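PDB 4PNE: methyltransferase-like protein from Saccharopolyspora spinosa, which catalyses a [4+2] cycloaddition in spinosyn biosynthesis as a standalone cyclase, on an S-adenosylmethionine-dependent methyltransferase-like scaffold that here binds S-adenosyl-L-homocysteine. Local coordinates for residues Ser124-Gln127 / Val128-Ala132; Val149-Met152 / Ser153-Tyr156; Ala164-Met167 / Gln168-Glu172. One frame throughout, in Å; residues are numbered along the deposited sequence.

Contact 1 (Ser124-Gln127 / Val128-Ala132). With SAH (S-adenosyl-L-homocysteine), chain C.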
# COMPACT_ATOMS: atom_id res chain seq x y z
N SER A 124 -11.77 -0.51 4.66
CA SER A 124 -11.93 -1.28 5.89
C SER A 124 -12.32 -0.39 7.05
O SER A 124 -11.51 0.43 7.48
CB SER A 124 -10.63 -2.00 6.20
OG SER A 124 -10.68 -2.61 7.48
N GLN A 125 -13.52 -0.59 7.63
CA GLN A 125 -13.93 0.20 8.79
C GLN A 125 -13.10 -0.13 10.03
O GLN A 125 -12.88 0.73 10.88
CB GLN A 125 -15.42 -0.02 9.08
CG GLN A 125 -16.30 0.37 7.95
CD GLN A 125 -17.76 0.12 8.22
OE1 GLN A 125 -18.53 1.05 8.41
NE2 GLN A 125 -18.15 -1.15 8.24
N VAL A 126 -12.62 -1.37 10.14
CA VAL A 126 -11.69 -1.71 11.18
C VAL A 126 -10.47 -0.82 11.09
O VAL A 126 -10.02 -0.28 12.07
CB VAL A 126 -11.26 -3.20 11.11
CG1 VAL A 126 -10.06 -3.47 11.97
CG2 VAL A 126 -12.44 -4.12 11.50
N GLN A 127 -9.90 -0.69 9.90
CA GLN A 127 -8.70 0.15 9.76
C GLN A 127 -8.98 1.64 10.05
O GLN A 127 -8.15 2.32 10.67
CB GLN A 127 -8.08 -0.04 8.37
CG GLN A 127 -7.44 -1.40 8.22
CD GLN A 127 -6.84 -1.62 6.86
OE1 GLN A 127 -7.24 -1.01 5.88
NE2 GLN A 127 -5.95 -2.57 6.79
N VAL A 128 -10.11 2.15 9.63
CA VAL A 128 -10.47 3.52 9.92
C VAL A 128 -10.45 3.76 11.41
O VAL A 128 -9.82 4.71 11.91
CB VAL A 128 -11.87 3.88 9.35
CG1 VAL A 128 -12.33 5.26 9.86
CG2 VAL A 128 -11.82 3.83 7.84
N ALA A 129 -11.13 2.88 12.15
CA ALA A 129 -11.22 3.02 13.58
C ALA A 129 -9.86 2.94 14.29
O ALA A 129 -9.57 3.74 15.17
CB ALA A 129 -12.17 1.95 14.15
N ILE A 130 -9.02 1.99 13.89
CA ILE A 130 -7.70 1.83 14.48
C ILE A 130 -6.83 3.04 14.16
O ILE A 130 -6.11 3.57 15.04
CB ILE A 130 -7.00 0.51 14.00
CG1 ILE A 130 -7.70 -0.71 14.59
CG2 ILE A 130 -5.50 0.52 14.33
CD1 ILE A 130 -7.17 -2.03 14.12
N ALA A 131 -6.85 3.47 12.91
CA ALA A 131 -6.06 4.59 12.45
C ALA A 131 -6.43 5.87 13.22
O ALA A 131 -5.57 6.62 13.69
CB ALA A 131 -6.26 4.80 10.97
N ALA A 132 -7.73 6.12 13.34
CA ALA A 132 -8.18 7.33 14.05
C ALA A 132 -7.78 7.29 15.54
O ALA A 132 -7.38 8.30 16.11
CB ALA A 132 -9.68 7.52 13.88
N SAH C . -0.80 1.79 2.32
CA SAH C . -0.94 1.00 3.54
CB SAH C . -1.82 -0.24 3.39
CG SAH C . -1.61 -1.13 2.18
SD SAH C . -2.61 -2.62 2.31
C SAH C . 0.42 0.61 4.05
O SAH C . 0.55 0.22 5.19
OXT SAH C . 1.41 0.79 3.33
C5' SAH C . -3.85 -2.17 1.07
C4' SAH C . -4.81 -1.07 1.51
O4' SAH C . -5.58 -0.64 0.40
C3' SAH C . -5.81 -1.50 2.57
O3' SAH C . -5.81 -0.48 3.54
C2' SAH C . -7.12 -1.60 1.81
O2' SAH C . -8.32 -1.42 2.57
C1' SAH C . -6.93 -0.49 0.77
N9 SAH C . -7.85 -0.62 -0.38
C8 SAH C . -8.14 -1.70 -1.16
N7 SAH C . -9.08 -1.36 -2.06
C5 SAH C . -9.41 -0.07 -1.85
C6 SAH C . -10.32 0.78 -2.45
N6 SAH C . -11.07 0.39 -3.46
N1 SAH C . -10.41 2.06 -2.01
C2 SAH C . -9.63 2.51 -0.97
N3 SAH C . -8.77 1.67 -0.33
C4 SAH C . -8.64 0.40 -0.80
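Gln127 works in two directions at once: its backbone O accepts from Ala131 N at 2.8 Å, carrying the helix forward, while its side chain runs out to the bound S-adenosyl-L-homocysteine (SAH), where OE1 accepts from the ribose hydroxyl O3', also at 2.8 Å. The torsions explain the reach. CG stands beside the backbone N, anti to the carbonyl carbon (chi1 -71°), and the chain then continues fully extended, which carries the amide to the sugar from the first turn of the helix. OE1 is gripped a second time, being hydrogen-bonded to Thr122 OG1; the buried amide oxygen is thereby fixed from two sources. Ser124 closes the start of the helix as its N-cap, OG taking the N-H of Gln127 at 3.2 Å (163° at the hydrogen). Asp44 of helix 36-54 backs this cap, since its OD1 bonds both Ser124 OG and Val126 N. The segment belongs to the beta-alpha-beta unit of strand 117-122, helix 125-138 and strand 144-148 in a Rossmann-like methyltransferase fold; in many relatives an acidic residue ending the second strand holds the ribose hydroxyls, whereas here Gln127 binds O3', and Thr122, at the strand end, also bonds SAH, probably standing in for the acidic residue. Regular i to i+4 backbone bonds start at the cap itself, with Val128 N to Ser124 O at 3.1 Å. On one flank Val126 and Ile130 run alongside each other, CG1 of Val126 meeting CD1 of Ile130 at 3.9 Å, and both side chains rest on Thr47 of helix 36-54. On another flank Val128, whose CG2 passes 3.4 Å from Ser124 O, packs on Cys148, and Ala131 packs on Phe146, both of strand 144-148.

Contact 2 (Val149-Met152 / Ser153-Tyr156). With SAH (S-adenosyl-L-homocysteine), chain C.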
# COMPACT_ATOMS: atom_id res chain seq x y z
N VAL A 149 -13.56 5.32 2.41
CA VAL A 149 -13.76 5.89 1.10
C VAL A 149 -13.19 4.91 0.07
O VAL A 149 -12.10 4.38 0.25
CB VAL A 149 -13.06 7.27 0.96
CG1 VAL A 149 -13.04 7.77 -0.48
CG2 VAL A 149 -13.70 8.29 1.86
N ASP A 150 -13.96 4.69 -0.99
CA ASP A 150 -13.55 3.87 -2.13
C ASP A 150 -12.78 4.71 -3.15
O ASP A 150 -13.32 5.66 -3.70
CB ASP A 150 -14.80 3.26 -2.79
CG ASP A 150 -14.47 2.21 -3.85
OD1 ASP A 150 -13.36 2.19 -4.41
OD2 ASP A 150 -15.38 1.41 -4.13
N ALA A 151 -11.54 4.35 -3.43
CA ALA A 151 -10.69 5.13 -4.31
C ALA A 151 -11.20 5.14 -5.74
O ALA A 151 -10.80 6.00 -6.51
CB ALA A 151 -9.25 4.58 -4.26
N MET A 152 -12.09 4.22 -6.09
CA MET A 152 -12.64 4.21 -7.44
C MET A 152 -13.72 5.27 -7.59
O MET A 152 -14.19 5.53 -8.71
CB MET A 152 -13.16 2.82 -7.79
CG MET A 152 -12.01 1.85 -8.03
SD MET A 152 -12.47 0.15 -8.35
CE MET A 152 -12.88 -0.37 -6.69
N SER A 153 -14.09 5.90 -6.47
CA SER A 153 -15.04 7.01 -6.49
C SER A 153 -14.80 8.00 -5.36
O SER A 153 -15.42 7.94 -4.31
CB SER A 153 -16.47 6.49 -6.39
OG SER A 153 -17.36 7.58 -6.56
N LEU A 154 -13.93 8.97 -5.60
CA LEU A 154 -13.49 9.86 -4.56
C LEU A 154 -14.46 11.01 -4.39
O LEU A 154 -14.89 11.59 -5.38
CB LEU A 154 -12.10 10.40 -4.90
CG LEU A 154 -10.98 9.37 -4.96
CD1 LEU A 154 -9.70 10.09 -5.41
CD2 LEU A 154 -10.77 8.69 -3.64
N PRO A 155 -14.77 11.37 -3.13
CA PRO A 155 -15.74 12.45 -2.89
C PRO A 155 -15.16 13.85 -3.09
O PRO A 155 -15.89 14.84 -3.04
CB PRO A 155 -16.13 12.24 -1.43
CG PRO A 155 -14.91 11.65 -0.81
CD PRO A 155 -14.36 10.72 -1.86
N TYR A 156 -13.86 13.93 -3.37
CA TYR A 156 -13.15 15.19 -3.32
C TYR A 156 -13.30 15.95 -4.63
O TYR A 156 -13.47 15.35 -5.69
CB TYR A 156 -11.68 14.94 -3.01
CG TYR A 156 -11.53 13.99 -1.87
CD1 TYR A 156 -11.91 14.36 -0.60
CD2 TYR A 156 -11.02 12.71 -2.06
CE1 TYR A 156 -11.81 13.48 0.46
CE2 TYR A 156 -10.91 11.82 -1.02
CZ TYR A 156 -11.30 12.21 0.24
OH TYR A 156 -11.20 11.34 1.29
N SAH C . -0.80 1.79 2.32
CA SAH C . -0.94 1.00 3.54
CB SAH C . -1.82 -0.24 3.39
CG SAH C . -1.61 -1.13 2.18
SD SAH C . -2.61 -2.62 2.31
C SAH C . 0.42 0.61 4.05
O SAH C . 0.55 0.22 5.19
OXT SAH C . 1.41 0.79 3.33
C5' SAH C . -3.85 -2.17 1.07
C4' SAH C . -4.81 -1.07 1.51
O4' SAH C . -5.58 -0.64 0.40
C3' SAH C . -5.81 -1.50 2.57
O3' SAH C . -5.81 -0.48 3.54
C2' SAH C . -7.12 -1.60 1.81
O2' SAH C . -8.32 -1.42 2.57
C1' SAH C . -6.93 -0.49 0.77
N9 SAH C . -7.85 -0.62 -0.38
C8 SAH C . -8.14 -1.70 -1.16
N7 SAH C . -9.08 -1.36 -2.06
C5 SAH C . -9.41 -0.07 -1.85
C6 SAH C . -10.32 0.78 -2.45
N6 SAH C . -11.07 0.39 -3.46
N1 SAH C . -10.41 2.06 -2.01
C2 SAH C . -9.63 2.51 -0.97
N3 SAH C . -8.77 1.67 -0.33
C4 SAH C . -8.64 0.40 -0.80
O HOH W 1 -16.07 6.43 -1.95
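Val149 brings its CG1 methyl end-on to CD of Pro155, 3.5 Å away, and crosses Leu154 at about a right angle, the same CG1 being 4.0 Å from Leu154 CD2. CG1 gets there because it is anti to the backbone N (chi1 170°); the other methyl, CG2, approaches the hydroxyl end of Tyr156. Pro155 CG in turn sits over the centre of one face of the Tyr156 ring, which also meets Phe161 edge-to-face. This apolar patch brings together the two flanks of a type I beta turn from Asp150 to Ser153, closed by Ser153 N donating to Asp150 O at 2.9 Å from well above the carbonyl plane. The turn lies in the loop after strand 144-148 of the Rossmann-like methyltransferase fold, where Asp150 and Ala151 bind the adenine of SAH. Water 1 joins Asp150 and Ser153, accepting from Asp150 N and donating to Ser153 O. Leu154 CD2 packs on the backbone of Ala151, 3.6 Å from its CA, while Val149 and Leu154 both rest on Ile121 of strand 117-122. Asp150 also forms an Asx turn: its OD1 takes Met152 N at 2.9 Å from above the carboxylate plane, and OD2 is held by Ser36 OG. Thus oriented, OD1 accepts the amino group N6 of SAH at 3.1 Å, and Ala151 N donates to adenine N1 at 2.9 Å, nearly straight (172°). An acceptor facing N6 beside a donor facing N1 matches the polar edge of adenine, a pairing that would probably disfavour a 6-oxo purine, and the two N-H donors on OD1 are consistent with an ionised carboxylate.

Contact 3 (Ala164-Met167 / Gln168-Glu172). With SAH (S-adenosyl-L-homocysteine), chain C.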
# COMPACT_ATOMS: atom_id res chain seq x y z
N ALA A 164 -0.16 12.39 -3.48
CA ALA A 164 -0.84 11.18 -3.12
C ALA A 164 0.12 10.02 -2.98
O ALA A 164 1.15 10.00 -3.64
CB ALA A 164 -1.87 10.85 -4.18
N TRP A 165 -0.26 9.04 -2.16
CA TRP A 165 0.40 7.74 -2.08
C TRP A 165 -0.56 6.63 -2.54
O TRP A 165 -1.74 6.67 -2.23
CB TRP A 165 0.82 7.41 -0.67
CG TRP A 165 1.77 8.31 -0.03
CD1 TRP A 165 2.64 9.16 -0.65
CD2 TRP A 165 1.95 8.50 1.38
NE1 TRP A 165 3.38 9.83 0.29
CE2 TRP A 165 2.97 9.44 1.54
CE3 TRP A 165 1.37 7.92 2.52
CZ2 TRP A 165 3.39 9.87 2.78
CZ3 TRP A 165 1.81 8.33 3.75
CH2 TRP A 165 2.81 9.28 3.89
N ALA A 166 -0.03 5.58 -3.16
CA ALA A 166 -0.74 4.31 -3.25
C ALA A 166 0.31 3.25 -3.00
O ALA A 166 0.94 2.76 -3.94
CB ALA A 166 -1.42 4.12 -4.60
N MET A 167 0.52 2.96 -1.72
CA MET A 167 1.48 1.97 -1.28
C MET A 167 0.78 0.65 -1.12
O MET A 167 0.08 0.45 -0.14
CB MET A 167 2.15 2.43 0.02
CG MET A 167 3.22 3.48 -0.15
SD MET A 167 4.23 3.75 1.36
CE MET A 167 3.15 4.95 2.09
N GLN A 168 0.92 -0.17 -2.17
CA GLN A 168 0.33 -1.50 -2.31
C GLN A 168 -1.20 -1.51 -2.17
O GLN A 168 -1.79 -2.36 -1.50
CB GLN A 168 0.97 -2.49 -1.33
CG GLN A 168 2.32 -2.93 -1.76
CD GLN A 168 2.98 -3.84 -0.73
OE1 GLN A 168 4.09 -3.56 -0.28
NE2 GLN A 168 2.28 -4.87 -0.31
N SER A 169 -1.85 -0.53 -2.79
CA SER A 169 -3.31 -0.50 -2.79
C SER A 169 -3.94 -0.66 -4.18
O SER A 169 -5.01 -1.25 -4.28
CB SER A 169 -3.79 0.79 -2.15
OG SER A 169 -3.33 1.89 -2.89
N LEU A 170 -3.31 -0.18 -5.25
CA LEU A 170 -3.98 -0.19 -6.55
C LEU A 170 -4.30 -1.60 -7.04
O LEU A 170 -5.34 -1.82 -7.65
CB LEU A 170 -3.11 0.52 -7.60
CG LEU A 170 -2.91 2.03 -7.40
CD1 LEU A 170 -1.99 2.59 -8.44
CD2 LEU A 170 -4.26 2.73 -7.47
N LEU A 171 -3.43 -2.56 -6.79
CA LEU A 171 -3.68 -3.88 -7.35
C LEU A 171 -4.77 -4.65 -6.60
O LEU A 171 -5.27 -5.65 -7.09
CB LEU A 171 -2.39 -4.69 -7.40
CG LEU A 171 -1.37 -4.22 -8.44
CD1 LEU A 171 -0.20 -5.18 -8.47
CD2 LEU A 171 -1.96 -4.13 -9.85
N GLU A 172 -5.21 -4.13 -5.47
CA GLU A 172 -6.34 -4.72 -4.74
C GLU A 172 -7.69 -4.28 -5.27
O GLU A 172 -8.71 -4.79 -4.85
CB GLU A 172 -6.27 -4.35 -3.27
CG GLU A 172 -5.11 -4.99 -2.60
CD GLU A 172 -5.11 -4.82 -1.11
OE1 GLU A 172 -5.91 -4.03 -0.56
OE2 GLU A 172 -4.31 -5.52 -0.49
N SAH C . -0.80 1.79 2.32
CA SAH C . -0.94 1.00 3.54
CB SAH C . -1.82 -0.24 3.39
CG SAH C . -1.61 -1.13 2.18
SD SAH C . -2.61 -2.62 2.31
C SAH C . 0.42 0.61 4.05
O SAH C . 0.55 0.22 5.19
OXT SAH C . 1.41 0.79 3.33
C5' SAH C . -3.85 -2.17 1.07
C4' SAH C . -4.81 -1.07 1.51
O4' SAH C . -5.58 -0.64 0.40
C3' SAH C . -5.81 -1.50 2.57
O3' SAH C . -5.81 -0.48 3.54
C2' SAH C . -7.12 -1.60 1.81
O2' SAH C . -8.32 -1.42 2.57
C1' SAH C . -6.93 -0.49 0.77
N9 SAH C . -7.85 -0.62 -0.38
C8 SAH C . -8.14 -1.70 -1.16
N7 SAH C . -9.08 -1.36 -2.06
C5 SAH C . -9.41 -0.07 -1.85
C6 SAH C . -10.32 0.78 -2.45
N6 SAH C . -11.07 0.39 -3.46
N1 SAH C . -10.41 2.06 -2.01
C2 SAH C . -9.63 2.51 -0.97
N3 SAH C . -8.77 1.67 -0.33
C4 SAH C . -8.64 0.40 -0.80
O HOH W 2 -0.56 0.66 -5.22
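Trp165 has one face of its indole covered by the CE methyl of Met167, 3.4 Å above the plane and offset toward the rim; the bend at chi3 of Met167 (-87°) turns that methyl back onto the ring. NE1, at the indole edge, is hydrogen-bonded to Thr88. Ala166, between them, points the other way, and its CB meets both Ser169 OG at 3.4 Å and Leu170 CG at 3.8 Å, packing the strand end against the loop that follows. Gln168 makes the bend with left-handed backbone angles. Water 2 bridges the two parts, probably donating to Ala166 O and accepting from Leu170 N. This loop, at the carboxyl end of strand 161-167 in the Rossmann-like sheet, faces the ligand: Met167 O accepts from the amino N of SAH at 2.9 Å, Ser169 CB lies 3.4 Å from SAH O4', and Glu172 OE1 comes within 3.2 Å of SAH C5', with OE2 tied to Tyr43. Gln168 OE1 bonds Tyr292 and the backbone of His62, while Ser169 OG bonds Val99 O. Strand 161-167 runs between strands 95-99 and 191-200, bonded to both, with Trp165 and Met167 packed on helix 105-113 through Val110 and Pro106.

Overall arrangement
All three contacts fall in series along the chain and touch the same SAH, mainly at different parts: contact 1 at the ribose O3', contact 2 at the adenine N6 and N1, contact 3 at the amino nitrogen and along the C5' and O4' side. None touches another directly; nearest atoms are about 6 Å apart between contacts 1 and 2 and between 2 and 3, and about 7 Å between 1 and 3. Their centres lie 16, 13 and 17 Å apart respectively. The ligand therefore bridges them, with Ile60, His61, Gly100 and Thr122 adding hydrogen bonds. Contact 3 is 4 Å from the chain centre, whereas the centres of contacts 1 and 2 lie about 15 and 16 Å from it.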